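Local coordinates for protein acetyl transferase (Salmonella typhimurium, PDB 1S7K) that probably transfers an acetyl group from acetyl-CoA to the N-terminal alpha-amine of ribosomal protein L7/L12, as a GNAT-family acetyltransferase, at residues Ser116-Met121 / Arg149-Thr154. Numbering follows the deposited sequence.
Sequences SLQALM and RRNHFT
Two side-chain amides, Q118 and N151, meet with their planes nearly perpendicular, 80° apart. The bond between them is poor: NE2 of Q118 lies 3.0 Å from OD1 of N151, but the N-H···O angle of 122° marks it as weak. CG of Q118, beyond which the chain is extended, lies 3.1 Å from the same oxygen. The other arm of the N151 amide, ND2, is held more firmly, since it hydrogen-bonds both the carbonyl of V147 and OG of S114, a CoA-binding residue. In this GNAT fold a Schellman motif, with H152 at positive phi as its C-prime residue, ends helix 142-150; strand 154-165 follows it, and the residues of the turn, N151 to F153, meet helix 112-127. Past the turn, F153 reaches tip to tip toward L117 and M121. Its CZ comes to 3.6 Å from SD of M121, an oblique Met-aromatic contact; CG of M121 anti to its carbonyl carbon (chi1 -66°) and an extended chi2 carry the sulfur there. CE1 of F153 sits 3.9 Å from CD2 of L117. I135 of strand 132-138 touches both L117 and F153. On the more exposed side, NE2 of Q118 comes obliquely to the H152 ring, 3.7 Å from CD2 of H152.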
loop_
_atom_site.group_PDB
_atom_site.type_symbol
_atom_site.label_atom_id
_atom_site.label_comp_id
_atom_site.label_asym_id
_atom_site.label_seq_id
_atom_site.Cartn_x
_atom_site.Cartn_y
_atom_site.Cartn_z
ATOM N N SER A 116 -14.026 10.257 16.859
ATOM C CA SER A 116 -12.959 11.056 16.231
ATOM C C SER A 116 -12.810 10.713 14.748
ATOM O O SER A 116 -12.642 11.588 13.881
ATOM C CB SER A 116 -11.611 10.811 16.924
ATOM O OG SER A 116 -11.667 11.422 18.208
ATOM N N LEU A 117 -12.901 9.427 14.452
ATOM C CA LEU A 117 -12.729 9.012 13.041
ATOM C C LEU A 117 -13.888 9.473 12.169
ATOM O O LEU A 117 -13.642 9.971 11.071
ATOM C CB LEU A 117 -12.538 7.505 12.968
ATOM C CG LEU A 117 -12.444 6.920 11.550
ATOM C CD1 LEU A 117 -11.259 7.547 10.757
ATOM C CD2 LEU A 117 -12.305 5.396 11.682
ATOM N N GLN A 118 -15.130 9.424 12.661
ATOM C CA GLN A 118 -16.227 9.869 11.805
ATOM C C GLN A 118 -16.074 11.348 11.523
ATOM O O GLN A 118 -16.335 11.802 10.390
ATOM C CB GLN A 118 -17.585 9.609 12.461
ATOM C CG GLN A 118 -17.718 8.137 12.833
ATOM C CD GLN A 118 -19.164 7.737 12.886
ATOM O OE1 GLN A 118 -20.032 8.584 13.215
ATOM N NE2 GLN A 118 -19.462 6.479 12.556
ATOM N N ALA A 119 -15.584 12.088 12.520
ATOM C CA ALA A 119 -15.423 13.530 12.351
ATOM C C ALA A 119 -14.330 13.827 11.353
ATOM O O ALA A 119 -14.498 14.699 10.489
ATOM C CB ALA A 119 -15.079 14.202 13.694
ATOM N N LEU A 120 -13.229 13.076 11.465
ATOM C CA LEU A 120 -12.072 13.275 10.599
ATOM C C LEU A 120 -12.430 12.983 9.159
ATOM O O LEU A 120 -12.047 13.760 8.277
ATOM C CB LEU A 120 -10.883 12.410 11.049
ATOM C CG LEU A 120 -9.643 12.401 10.164
ATOM C CD1 LEU A 120 -9.135 13.855 10.023
ATOM C CD2 LEU A 120 -8.555 11.423 10.748
ATOM N N MET A 121 -13.149 11.876 8.920
ATOM C CA MET A 121 -13.554 11.481 7.564
ATOM C C MET A 121 -14.515 12.508 6.937
ATOM O O MET A 121 -14.377 12.906 5.788
ATOM C CB MET A 121 -14.194 10.088 7.596
ATOM C CG MET A 121 -13.162 8.998 8.005
ATOM S SD MET A 121 -13.942 7.316 7.808
ATOM C CE MET A 121 -15.376 7.483 8.889
ATOM N N ARG A 149 -16.210 -1.941 12.018
ATOM C CA ARG A 149 -17.649 -2.223 11.910
ATOM C C ARG A 149 -18.558 -1.159 12.491
ATOM O O ARG A 149 -19.565 -0.860 11.897
ATOM C CB ARG A 149 -17.974 -3.597 12.535
ATOM C CG ARG A 149 -17.355 -4.793 11.755
ATOM C CD ARG A 149 -17.877 -6.102 12.422
ATOM N NE ARG A 149 -17.538 -6.101 13.836
ATOM C CZ ARG A 149 -16.583 -6.856 14.374
ATOM N NH1 ARG A 149 -15.879 -7.696 13.610
ATOM N NH2 ARG A 149 -16.309 -6.743 15.665
ATOM N N ARG A 150 -18.228 -0.587 13.644
ATOM C CA ARG A 150 -19.035 0.460 14.274
ATOM C C ARG A 150 -19.076 1.745 13.431
ATOM O O ARG A 150 -19.974 2.558 13.607
ATOM C CB ARG A 150 -18.454 0.878 15.631
ATOM C CG ARG A 150 -18.448 -0.169 16.700
ATOM C CD ARG A 150 -19.723 -0.189 17.542
ATOM N NE ARG A 150 -19.681 -1.419 18.326
ATOM C CZ ARG A 150 -20.602 -1.802 19.185
ATOM N NH1 ARG A 150 -21.672 -1.043 19.401
ATOM N NH2 ARG A 150 -20.447 -2.958 19.824
ATOM N N ASN A 151 -18.083 1.938 12.549
ATOM C CA ASN A 151 -18.032 3.131 11.768
ATOM C C ASN A 151 -18.417 2.924 10.310
ATOM O O ASN A 151 -18.032 3.676 9.442
ATOM C CB ASN A 151 -16.669 3.749 11.996
ATOM C CG ASN A 151 -16.532 4.195 13.464
ATOM O OD1 ASN A 151 -16.963 5.303 13.797
ATOM N ND2 ASN A 151 -16.015 3.298 14.361
ATOM N N HIS A 152 -19.163 1.856 10.123
ATOM C CA HIS A 152 -19.797 1.472 8.854
ATOM C C HIS A 152 -18.866 1.236 7.699
ATOM O O HIS A 152 -19.171 1.647 6.553
ATOM C CB HIS A 152 -20.814 2.555 8.491
ATOM C CG HIS A 152 -21.542 3.098 9.683
ATOM N ND1 HIS A 152 -22.441 2.348 10.411
ATOM C CD2 HIS A 152 -21.419 4.281 10.337
ATOM C CE1 HIS A 152 -22.842 3.039 11.470
ATOM N NE2 HIS A 152 -22.236 4.212 11.447
ATOM N N PHE A 153 -17.702 0.635 7.982
ATOM C CA PHE A 153 -16.778 0.308 6.903
ATOM C C PHE A 153 -17.250 -1.021 6.295
ATOM O O PHE A 153 -17.812 -1.875 6.996
ATOM C CB PHE A 153 -15.338 0.117 7.419
ATOM C CG PHE A 153 -14.582 1.406 7.698
ATOM C CD1 PHE A 153 -14.976 2.272 8.711
ATOM C CD2 PHE A 153 -13.489 1.770 6.900
ATOM C CE1 PHE A 153 -14.296 3.475 8.927
ATOM C CE2 PHE A 153 -12.796 2.960 7.092
ATOM C CZ PHE A 153 -13.198 3.830 8.107
ATOM N N THR A 154 -16.993 -1.227 5.011
ATOM C CA THR A 154 -17.390 -2.476 4.371
ATOM C C THR A 154 -16.150 -3.335 4.286
ATOM O O THR A 154 -15.100 -2.810 3.929
ATOM C CB THR A 154 -17.895 -2.191 2.936
ATOM O OG1 THR A 154 -19.111 -1.432 3.029
ATOM C CG2 THR A 154 -18.161 -3.543 2.208
#